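Local coordinates for 3-keto-5-aminohexanoate cleavage protein (Burkholderia xenovorans LB400, PDB 3E02), which probably acts as a zinc-dependent beta-keto acid cleavage enzyme that cleaves 3-keto-5-aminohexanoate, at residues L51-P56 with L67-L72; L72-K76 with N307-F311; A209-L214 with F243-S247; S5-I9 with E296-L301. The contacts are given in a common frame with arbitrary orientation. Numbering follows the deposited sequence.

Contact 1 (L51-P56 with L67-L72); sequences LHARDP and LFMRFL. With ZN (zinc ion), chain B; EDO (1,2-ethanediol), chain I.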
# COMPACT_ATOMS: atom_id res chain seq x y z
N LEU A 51 -4.64 23.04 23.45
CA LEU A 51 -5.02 24.43 23.68
C LEU A 51 -4.21 25.51 22.98
O LEU A 51 -2.99 25.46 22.98
CB LEU A 51 -4.91 24.68 25.19
CG LEU A 51 -5.77 23.78 26.10
CD1 LEU A 51 -5.35 23.95 27.56
CD2 LEU A 51 -7.26 24.07 25.91
N HIS A 52 -4.95 26.47 22.40
CA HIS A 52 -4.45 27.73 21.85
C HIS A 52 -5.21 28.85 22.58
O HIS A 52 -6.29 28.62 23.14
CB HIS A 52 -4.79 27.91 20.37
CG HIS A 52 -4.10 26.97 19.45
ND1 HIS A 52 -3.36 27.41 18.37
CD2 HIS A 52 -4.07 25.61 19.41
CE1 HIS A 52 -2.89 26.36 17.71
NE2 HIS A 52 -3.31 25.26 18.32
N ALA A 53 -4.65 30.06 22.52
CA ALA A 53 -5.27 31.26 23.07
C ALA A 53 -5.64 32.17 21.91
O ALA A 53 -5.03 32.10 20.82
CB ALA A 53 -4.31 32.00 24.03
N ARG A 54 -6.60 33.05 22.17
CA ARG A 54 -7.06 34.05 21.22
C ARG A 54 -7.28 35.37 21.94
O ARG A 54 -7.61 35.39 23.13
CB ARG A 54 -8.38 33.61 20.59
CG ARG A 54 -8.29 32.43 19.66
CD ARG A 54 -9.65 32.04 19.12
NE ARG A 54 -9.55 30.90 18.20
CZ ARG A 54 -9.28 30.97 16.90
NH1 ARG A 54 -9.02 32.12 16.30
NH2 ARG A 54 -9.22 29.85 16.18
N ASP A 55 -7.12 36.46 21.19
CA ASP A 55 -7.42 37.80 21.69
C ASP A 55 -8.90 37.75 22.13
O ASP A 55 -9.76 37.40 21.30
CB ASP A 55 -7.22 38.82 20.57
CG ASP A 55 -7.53 40.24 20.99
OD1 ASP A 55 -8.69 40.53 21.37
OD2 ASP A 55 -6.62 41.08 20.90
N PRO A 56 -9.19 38.04 23.42
CA PRO A 56 -10.58 37.96 23.92
C PRO A 56 -11.64 38.85 23.24
O PRO A 56 -12.81 38.51 23.29
CB PRO A 56 -10.45 38.35 25.40
CG PRO A 56 -9.03 38.20 25.73
CD PRO A 56 -8.27 38.48 24.49
N LEU A 67 -2.62 35.17 28.66
CA LEU A 67 -3.93 34.65 28.23
C LEU A 67 -4.06 33.18 28.61
O LEU A 67 -5.13 32.77 29.08
CB LEU A 67 -4.18 34.83 26.72
CG LEU A 67 -4.48 36.25 26.25
CD1 LEU A 67 -4.54 36.29 24.73
CD2 LEU A 67 -5.80 36.74 26.88
N PHE A 68 -3.00 32.40 28.40
CA PHE A 68 -2.97 31.00 28.84
C PHE A 68 -3.19 30.87 30.35
O PHE A 68 -3.95 30.00 30.79
CB PHE A 68 -1.68 30.29 28.42
CG PHE A 68 -1.66 29.87 26.99
CD1 PHE A 68 -1.25 30.75 25.99
CD2 PHE A 68 -2.05 28.58 26.63
CE1 PHE A 68 -1.23 30.35 24.64
CE2 PHE A 68 -2.04 28.18 25.30
CZ PHE A 68 -1.63 29.06 24.30
N MSE A 69 -2.59 31.76 31.14
CA MSE A 69 -2.79 31.77 32.61
C MSE A 69 -4.20 32.16 33.06
O MSE A 69 -4.52 31.99 34.24
CB MSE A 69 -1.72 32.59 33.32
CG MSE A 69 -0.33 32.00 33.15
SE MSE A 69 -0.23 30.11 33.69
CE MSE A 69 1.29 29.65 32.66
N ARG A 70 -5.03 32.66 32.13
CA ARG A 70 -6.45 32.94 32.40
C ARG A 70 -7.36 31.72 32.13
O ARG A 70 -8.56 31.79 32.42
CB ARG A 70 -6.91 34.18 31.64
CG ARG A 70 -6.29 35.46 32.20
CD ARG A 70 -6.38 36.65 31.25
NE ARG A 70 -7.74 36.97 30.84
CZ ARG A 70 -8.08 37.95 29.99
NH1 ARG A 70 -7.15 38.73 29.43
NH2 ARG A 70 -9.37 38.12 29.70
N PHE A 71 -6.81 30.63 31.57
CA PHE A 71 -7.56 29.37 31.45
C PHE A 71 -6.87 28.09 31.98
O PHE A 71 -7.59 27.17 32.38
CB PHE A 71 -8.14 29.15 30.04
CG PHE A 71 -7.15 29.15 28.90
CD1 PHE A 71 -6.40 28.01 28.59
CD2 PHE A 71 -7.04 30.26 28.05
CE1 PHE A 71 -5.52 27.99 27.49
CE2 PHE A 71 -6.17 30.25 26.94
CZ PHE A 71 -5.41 29.12 26.66
N LEU A 72 -5.54 28.03 32.00
CA LEU A 72 -4.83 26.83 32.50
C LEU A 72 -5.13 26.46 33.97
O LEU A 72 -5.57 25.33 34.23
CB LEU A 72 -3.32 26.87 32.20
CG LEU A 72 -2.90 26.80 30.72
CD1 LEU A 72 -1.40 27.00 30.57
CD2 LEU A 72 -3.34 25.49 30.06
ZN ZN B . -3.12 23.28 17.37
C1 EDO I . -15.67 38.42 21.82
O1 EDO I . -15.28 37.37 22.71
C2 EDO I . -15.69 37.89 20.40
O2 EDO I . -16.62 36.80 20.33
O HOH W 1 -0.59 23.24 17.28
O HOH W 2 -2.34 21.43 16.02
O HOH W 3 -2.30 24.10 15.49
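In this TIM barrel, the C-terminal end of strand 48-54 is covered by the turn that leads from helix 65-68 into helix 72-78. Leu67 starts the contact. Its CB lies 3.9 Å from Ala53 CB, and its CD2 is 3.7 Å from Pro56 CG, so one leucine spans both residues. Phe68 is next. Ala53 CB sits over one face of its ring, a CH-pi contact 4.0 Å from the centroid, while Leu51 O meets the ring edge. Arg70, exposed at the margin of the contact, brings NH2 to 4.0 Å from Pro56 CG. Phe71, the N-cap residue of the following helix, turns its ring edge to Leu51 CD1 and Ala53 CB. Leu51 and Ala53 face this apolar layer. His52 points away and binds zinc through NE2 at 2.2 Å, in a site completed by His50, Glu259 and waters. Leu72 ends the segment, where its CD2 packs 3.6 Å from Leu51 CD1.

Contact 2 (L72-K76 with N307-F311); sequences LPQLK and NETSF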
# COMPACT_ATOMS: atom_id res chain seq x y z
N LEU A 72 -5.54 28.03 32.00
CA LEU A 72 -4.83 26.83 32.50
C LEU A 72 -5.13 26.46 33.97
O LEU A 72 -5.57 25.33 34.23
CB LEU A 72 -3.32 26.87 32.20
CG LEU A 72 -2.90 26.80 30.72
CD1 LEU A 72 -1.40 27.00 30.57
CD2 LEU A 72 -3.34 25.49 30.06
N PRO A 73 -4.92 27.41 34.93
CA PRO A 73 -5.27 27.09 36.33
C PRO A 73 -6.74 26.69 36.50
O PRO A 73 -7.04 25.76 37.26
CB PRO A 73 -4.99 28.40 37.09
CG PRO A 73 -4.23 29.25 36.20
CD PRO A 73 -4.38 28.77 34.80
N GLN A 74 -7.63 27.35 35.76
CA GLN A 74 -9.07 27.11 35.84
C GLN A 74 -9.41 25.71 35.33
O GLN A 74 -10.21 25.01 35.95
CB GLN A 74 -9.87 28.16 35.05
CG GLN A 74 -9.77 29.62 35.57
CD GLN A 74 -8.45 30.32 35.29
OE1 GLN A 74 -7.58 29.80 34.59
NE2 GLN A 74 -8.28 31.51 35.85
N LEU A 75 -8.80 25.31 34.22
CA LEU A 75 -8.99 23.95 33.68
C LEU A 75 -8.45 22.91 34.65
O LEU A 75 -9.13 21.91 34.90
CB LEU A 75 -8.35 23.78 32.29
CG LEU A 75 -9.12 24.41 31.13
CD1 LEU A 75 -8.26 24.44 29.86
CD2 LEU A 75 -10.43 23.64 30.90
N LYS A 76 -7.26 23.15 35.19
CA LYS A 76 -6.62 22.25 36.15
C LYS A 76 -7.51 21.99 37.38
O LYS A 76 -7.61 20.86 37.86
CB LYS A 76 -5.25 22.79 36.59
CG LYS A 76 -4.48 21.86 37.52
CD LYS A 76 -3.22 22.49 38.02
CE LYS A 76 -2.47 21.55 38.94
NZ LYS A 76 -1.40 22.25 39.69
N ASN A 307 0.58 17.56 38.91
CA ASN A 307 1.17 18.37 39.99
C ASN A 307 2.56 18.96 39.68
O ASN A 307 3.07 19.76 40.47
CB ASN A 307 1.25 17.55 41.30
CG ASN A 307 2.16 16.32 41.21
OD1 ASN A 307 2.30 15.71 40.14
ND2 ASN A 307 2.75 15.94 42.34
N GLU A 308 3.17 18.57 38.56
CA GLU A 308 4.51 19.05 38.17
C GLU A 308 4.52 20.18 37.12
O GLU A 308 5.58 20.51 36.58
CB GLU A 308 5.36 17.86 37.70
CG GLU A 308 5.53 16.76 38.76
CD GLU A 308 6.20 17.26 40.04
OE1 GLU A 308 7.12 18.11 39.95
OE2 GLU A 308 5.81 16.79 41.13
N THR A 309 3.36 20.79 36.85
CA THR A 309 3.26 21.92 35.92
C THR A 309 3.42 23.22 36.70
O THR A 309 3.34 23.21 37.92
CB THR A 309 1.92 21.92 35.15
OG1 THR A 309 0.84 22.28 36.02
CG2 THR A 309 1.65 20.57 34.50
N SER A 310 3.62 24.33 35.99
CA SER A 310 3.75 25.67 36.61
C SER A 310 2.45 26.50 36.56
O SER A 310 2.48 27.71 36.33
CB SER A 310 4.93 26.42 36.00
OG SER A 310 6.13 25.77 36.37
N PHE A 311 1.31 25.83 36.76
CA PHE A 311 0.00 26.49 36.84
C PHE A 311 -0.91 25.72 37.81
O PHE A 311 -2.02 26.16 38.11
CB PHE A 311 -0.64 26.66 35.46
CG PHE A 311 -0.79 25.38 34.68
CD1 PHE A 311 -1.89 24.55 34.91
CD2 PHE A 311 0.14 25.02 33.72
CE1 PHE A 311 -2.04 23.35 34.18
CE2 PHE A 311 -0.01 23.83 32.99
CZ PHE A 311 -1.10 22.99 33.23
OXT PHE A 311 -0.55 24.66 38.32
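The polar part of this contact is one salt bridge. Lys76 NZ donates a hydrogen bond of 2.9 Å to Phe311 OXT, so the lysine pairs with the C-terminal carboxylate of the chain. The lysine side chain is fully extended, which lets its amine reach from the helix to the chain end. Its alkyl part also runs beside the ring, with Lys76 CD 4.0 Å from Phe311 CD1. The apolar part centres on the same phenylalanine. Leu72 CB lies over one face of the ring in a CH-pi contact, 4.0 Å from the centroid and 18° off the normal. Pro73 CD packs more loosely, 4.3 Å from Phe311 CB. Phe311 also touches Leu83 of strand 82-85, and the backbone of Ser310 is hydrogen-bonded to Ala105, at the end of helix 95-105. The C-terminal tail is thus pinned at the surface of the TIM barrel, on the outer helix 72-78 that joins parallel strands 48-54 and 82-85.

Contact 3 (A209-L214 with F243-S247); sequences ADPENL and FVTMS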
# COMPACT_ATOMS: atom_id res chain seq x y z
N ALA A 209 -6.48 14.07 2.51
CA ALA A 209 -7.38 13.21 3.29
C ALA A 209 -7.93 12.06 2.44
O ALA A 209 -9.13 11.95 2.24
CB ALA A 209 -8.50 14.04 3.92
N ASP A 210 -7.03 11.22 1.95
CA ASP A 210 -7.35 9.97 1.24
C ASP A 210 -6.94 8.85 2.22
O ASP A 210 -5.82 8.89 2.74
CB ASP A 210 -6.60 9.84 -0.07
CG ASP A 210 -7.19 10.72 -1.18
OD1 ASP A 210 -8.39 10.57 -1.47
OD2 ASP A 210 -6.46 11.53 -1.78
N PRO A 211 -7.83 7.87 2.50
CA PRO A 211 -7.54 6.77 3.45
C PRO A 211 -6.21 6.06 3.28
O PRO A 211 -5.58 5.71 4.28
CB PRO A 211 -8.67 5.78 3.16
CG PRO A 211 -9.80 6.66 2.91
CD PRO A 211 -9.21 7.70 1.97
N GLU A 212 -5.79 5.84 2.03
CA GLU A 212 -4.52 5.20 1.72
C GLU A 212 -3.34 5.90 2.42
O GLU A 212 -2.35 5.25 2.79
CB GLU A 212 -4.21 5.17 0.22
CG GLU A 212 -5.14 4.34 -0.63
CD GLU A 212 -6.36 5.10 -1.14
OE1 GLU A 212 -6.74 6.18 -0.59
OE2 GLU A 212 -6.95 4.58 -2.11
N ASN A 213 -3.43 7.23 2.57
CA ASN A 213 -2.37 8.01 3.23
C ASN A 213 -2.21 7.66 4.71
O ASN A 213 -1.09 7.65 5.20
CB ASN A 213 -2.59 9.53 3.04
CG ASN A 213 -2.41 9.95 1.58
OD1 ASN A 213 -1.59 9.39 0.86
ND2 ASN A 213 -3.17 10.97 1.16
N LEU A 214 -3.31 7.36 5.41
CA LEU A 214 -3.25 6.96 6.81
C LEU A 214 -2.58 5.60 6.97
O LEU A 214 -1.68 5.44 7.80
CB LEU A 214 -4.63 6.96 7.47
CG LEU A 214 -4.74 6.45 8.91
CD1 LEU A 214 -3.76 7.12 9.85
CD2 LEU A 214 -6.20 6.64 9.34
N PHE A 243 -11.84 9.80 9.36
CA PHE A 243 -10.41 9.58 9.68
C PHE A 243 -10.15 9.11 11.10
O PHE A 243 -9.37 8.18 11.28
CB PHE A 243 -9.53 10.78 9.32
CG PHE A 243 -9.00 10.68 7.93
CD1 PHE A 243 -9.85 10.82 6.84
CD2 PHE A 243 -7.68 10.33 7.72
CE1 PHE A 243 -9.36 10.68 5.53
CE2 PHE A 243 -7.19 10.18 6.43
CZ PHE A 243 -8.02 10.34 5.35
N VAL A 244 -10.78 9.73 12.09
CA VAL A 244 -10.60 9.29 13.49
C VAL A 244 -11.24 7.91 13.72
O VAL A 244 -10.72 7.17 14.54
CB VAL A 244 -11.04 10.33 14.53
CG1 VAL A 244 -10.18 11.61 14.38
CG2 VAL A 244 -12.54 10.65 14.46
N THR A 245 -12.33 7.59 13.02
CA THR A 245 -12.93 6.23 13.09
C THR A 245 -11.93 5.21 12.52
O THR A 245 -11.71 4.14 13.11
CB THR A 245 -14.29 6.16 12.40
OG1 THR A 245 -15.16 7.13 13.01
CG2 THR A 245 -14.91 4.75 12.52
N MSE A 246 -11.33 5.54 11.38
CA MSE A 246 -10.28 4.71 10.75
C MSE A 246 -9.14 4.48 11.76
O MSE A 246 -8.67 3.35 11.95
CB MSE A 246 -9.82 5.40 9.44
CG MSE A 246 -9.06 4.59 8.40
SE MSE A 246 -9.64 5.33 6.59
CE MSE A 246 -9.29 7.10 6.85
N SER A 247 -8.70 5.56 12.43
CA SER A 247 -7.63 5.44 13.44
C SER A 247 -8.01 4.42 14.53
O SER A 247 -7.23 3.51 14.85
CB SER A 247 -7.32 6.78 14.09
OG SER A 247 -6.18 6.68 14.93
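Ala209 and the residue after it lie in the loop that leads into helix 211-225. Ala209 C is 3.4 Å from Phe243 CZ, and Ala209 CB is 3.8 Å from Phe243 CE1. The phenylalanine tip therefore lies against the backbone leading into the helix. At Asp210 the carbonyl carbon C meets the edge of the same ring, 3.6 Å from Phe243 CZ. The CA-to-CB bond of Asp210 points away, and Asp210 OD2 is hydrogen-bonded to Tyr180 of the second subunit. Pro211 touches both Phe243 and Met246: its N is 3.8 Å from Phe243 CZ, and its CB is 3.6 Å from the selenium of Met246, a selenomethionine. Helices 211-225 and 240-249 are consecutive outer helices of the TIM barrel, and strand 229-235 runs between them in sequence. Phe243 and Leu214 both rest on Val233 of that strand. The CA-to-CB bond of Glu212 points away from helix 240-249. Its carboxylate forms salt bridges to Arg223 of the second subunit and to Arg218 of the third, so this end of the helix also lies at subunit interfaces. Leu214 points toward the other helix and touches Phe243, Met246 and Ser247. Its CB is 4.2 Å from Phe243 CE2. Its CD2 reaches Met246 CG at 3.6 Å and lies 4.1 Å from Ser247 N.

Contact 4 (S5-I9 with E296-L301); sequences SKKII and EARAML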
# COMPACT_ATOMS: atom_id res chain seq x y z
N SER A 5 -3.56 0.49 21.30
CA SER A 5 -4.17 1.35 22.32
C SER A 5 -5.37 0.62 22.96
O SER A 5 -6.50 0.78 22.49
CB SER A 5 -4.58 2.70 21.71
OG SER A 5 -3.44 3.31 21.11
N LYS A 6 -5.10 -0.18 24.01
CA LYS A 6 -6.15 -0.90 24.76
C LYS A 6 -7.31 0.05 25.12
O LYS A 6 -8.47 -0.33 25.02
CB LYS A 6 -5.59 -1.53 26.04
CG LYS A 6 -6.62 -2.31 26.87
N LYS A 7 -6.96 1.26 25.55
CA LYS A 7 -7.91 2.32 25.80
C LYS A 7 -7.52 3.47 24.86
O LYS A 7 -6.33 3.80 24.76
CB LYS A 7 -7.85 2.76 27.26
CG LYS A 7 -8.17 1.66 28.28
CD LYS A 7 -9.58 1.10 28.14
CE LYS A 7 -9.88 0.10 29.25
NZ LYS A 7 -11.16 -0.61 28.97
N ILE A 8 -8.50 4.04 24.18
CA ILE A 8 -8.28 5.09 23.19
C ILE A 8 -8.24 6.46 23.85
O ILE A 8 -9.15 6.82 24.61
CB ILE A 8 -9.39 5.09 22.10
CG1 ILE A 8 -9.37 3.77 21.31
CG2 ILE A 8 -9.24 6.28 21.14
CD1 ILE A 8 -10.57 3.61 20.35
N ILE A 9 -7.19 7.22 23.56
CA ILE A 9 -7.09 8.60 24.03
C ILE A 9 -7.89 9.47 23.06
O ILE A 9 -7.60 9.49 21.86
CB ILE A 9 -5.63 9.12 24.02
CG1 ILE A 9 -4.76 8.28 24.96
CG2 ILE A 9 -5.58 10.63 24.44
CD1 ILE A 9 -3.28 8.66 24.93
N GLU A 296 -5.08 7.16 32.71
CA GLU A 296 -4.67 6.08 31.79
C GLU A 296 -3.83 6.67 30.65
O GLU A 296 -2.83 6.08 30.25
CB GLU A 296 -5.88 5.31 31.25
CG GLU A 296 -6.49 4.43 32.32
CD GLU A 296 -7.83 3.82 31.95
OE1 GLU A 296 -8.58 4.41 31.14
OE2 GLU A 296 -8.15 2.76 32.52
N ALA A 297 -4.24 7.85 30.15
CA ALA A 297 -3.50 8.57 29.11
C ALA A 297 -2.11 8.99 29.59
O ALA A 297 -1.14 8.84 28.85
CB ALA A 297 -4.31 9.77 28.60
N ARG A 298 -2.02 9.50 30.82
CA ARG A 298 -0.73 9.88 31.44
C ARG A 298 0.24 8.69 31.52
O ARG A 298 1.42 8.84 31.26
CB ARG A 298 -0.93 10.47 32.85
CG ARG A 298 -1.58 11.84 32.88
CD ARG A 298 -1.60 12.43 34.28
NE ARG A 298 -2.08 13.81 34.23
CZ ARG A 298 -3.35 14.20 34.23
NH1 ARG A 298 -4.35 13.33 34.34
NH2 ARG A 298 -3.63 15.51 34.13
N ALA A 299 -0.29 7.52 31.88
CA ALA A 299 0.49 6.28 31.96
C ALA A 299 0.93 5.84 30.57
O ALA A 299 2.05 5.35 30.41
CB ALA A 299 -0.30 5.17 32.67
N MSE A 300 0.07 6.00 29.56
CA MSE A 300 0.41 5.66 28.18
C MSE A 300 1.52 6.57 27.65
O MSE A 300 2.53 6.09 27.14
CB MSE A 300 -0.81 5.73 27.25
CG MSE A 300 -1.82 4.61 27.48
SE MSE A 300 -3.54 4.99 26.67
CE MSE A 300 -3.09 4.91 24.81
N LEU A 301 1.35 7.87 27.80
CA LEU A 301 2.32 8.86 27.32
C LEU A 301 3.55 9.06 28.22
O LEU A 301 4.52 9.70 27.79
CB LEU A 301 1.64 10.21 27.08
CG LEU A 301 0.46 10.18 26.09
CD1 LEU A 301 -0.13 11.57 25.92
CD2 LEU A 301 0.89 9.64 24.78
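The segment 5-9 has no regular secondary structure and approaches helix 294-301 at a slant. The CA atoms are 8.6 Å apart at Ser5 and Met300, 7.8 Å at Lys7 and Glu296, and 6.2 Å at Ile9 and Ala297. The two backbones thus draw together toward Ile9, which leads into strand 10-13 of the TIM barrel. The helix lies by the N-terminal ends of the barrel strands. Ala297 touches Ile82 of strand 82-85, and Leu301 touches Phe196 of strand 195-201. The backbone of Ile9 is hydrogen-bonded to Val254, in the neighbouring parallel strand 253-256. Ile9 supplies most of the apolar contact from its segment. Its CG1 is 4.0 Å from Ala297 CB, and its CD1 is 4.2 Å from Leu301 CG and 3.8 Å from Met300 CE. Lys7 and Glu296 form the outer part of the contact without pairing: Lys7 CG is 4.0 Å from Glu296 OE1. The lysine amine makes its salt bridge with Asp290, and Glu296 OE1 accepts a hydrogen bond from Thr293 N. Met300, a selenomethionine, reaches across the gap where the backbones are farther apart. Its CE lies 4.0 Å from Ser5 OG and comes to 3.4 Å from Lys7 O.

From the N terminus, the first segment of contact 4 comes first and stays open for most of the chain. Contact 1 then opens and closes a short loop beside the zinc site. Contact 2 opens at Leu72, which it shares with contact 1, and the two touch directly. Contact 3 forms much later, joining two consecutive outer helices on the far side of the chain's centre, about 31 Å from contact 1 between centres. Contact 4 closes next, at helix 294-301, and its loop encloses contacts 1 and 3. Contact 2 closes last, at the C terminus. It encloses contact 3 and crosses contact 4. Together contacts 2 and 4 fasten both chain ends to the barrel.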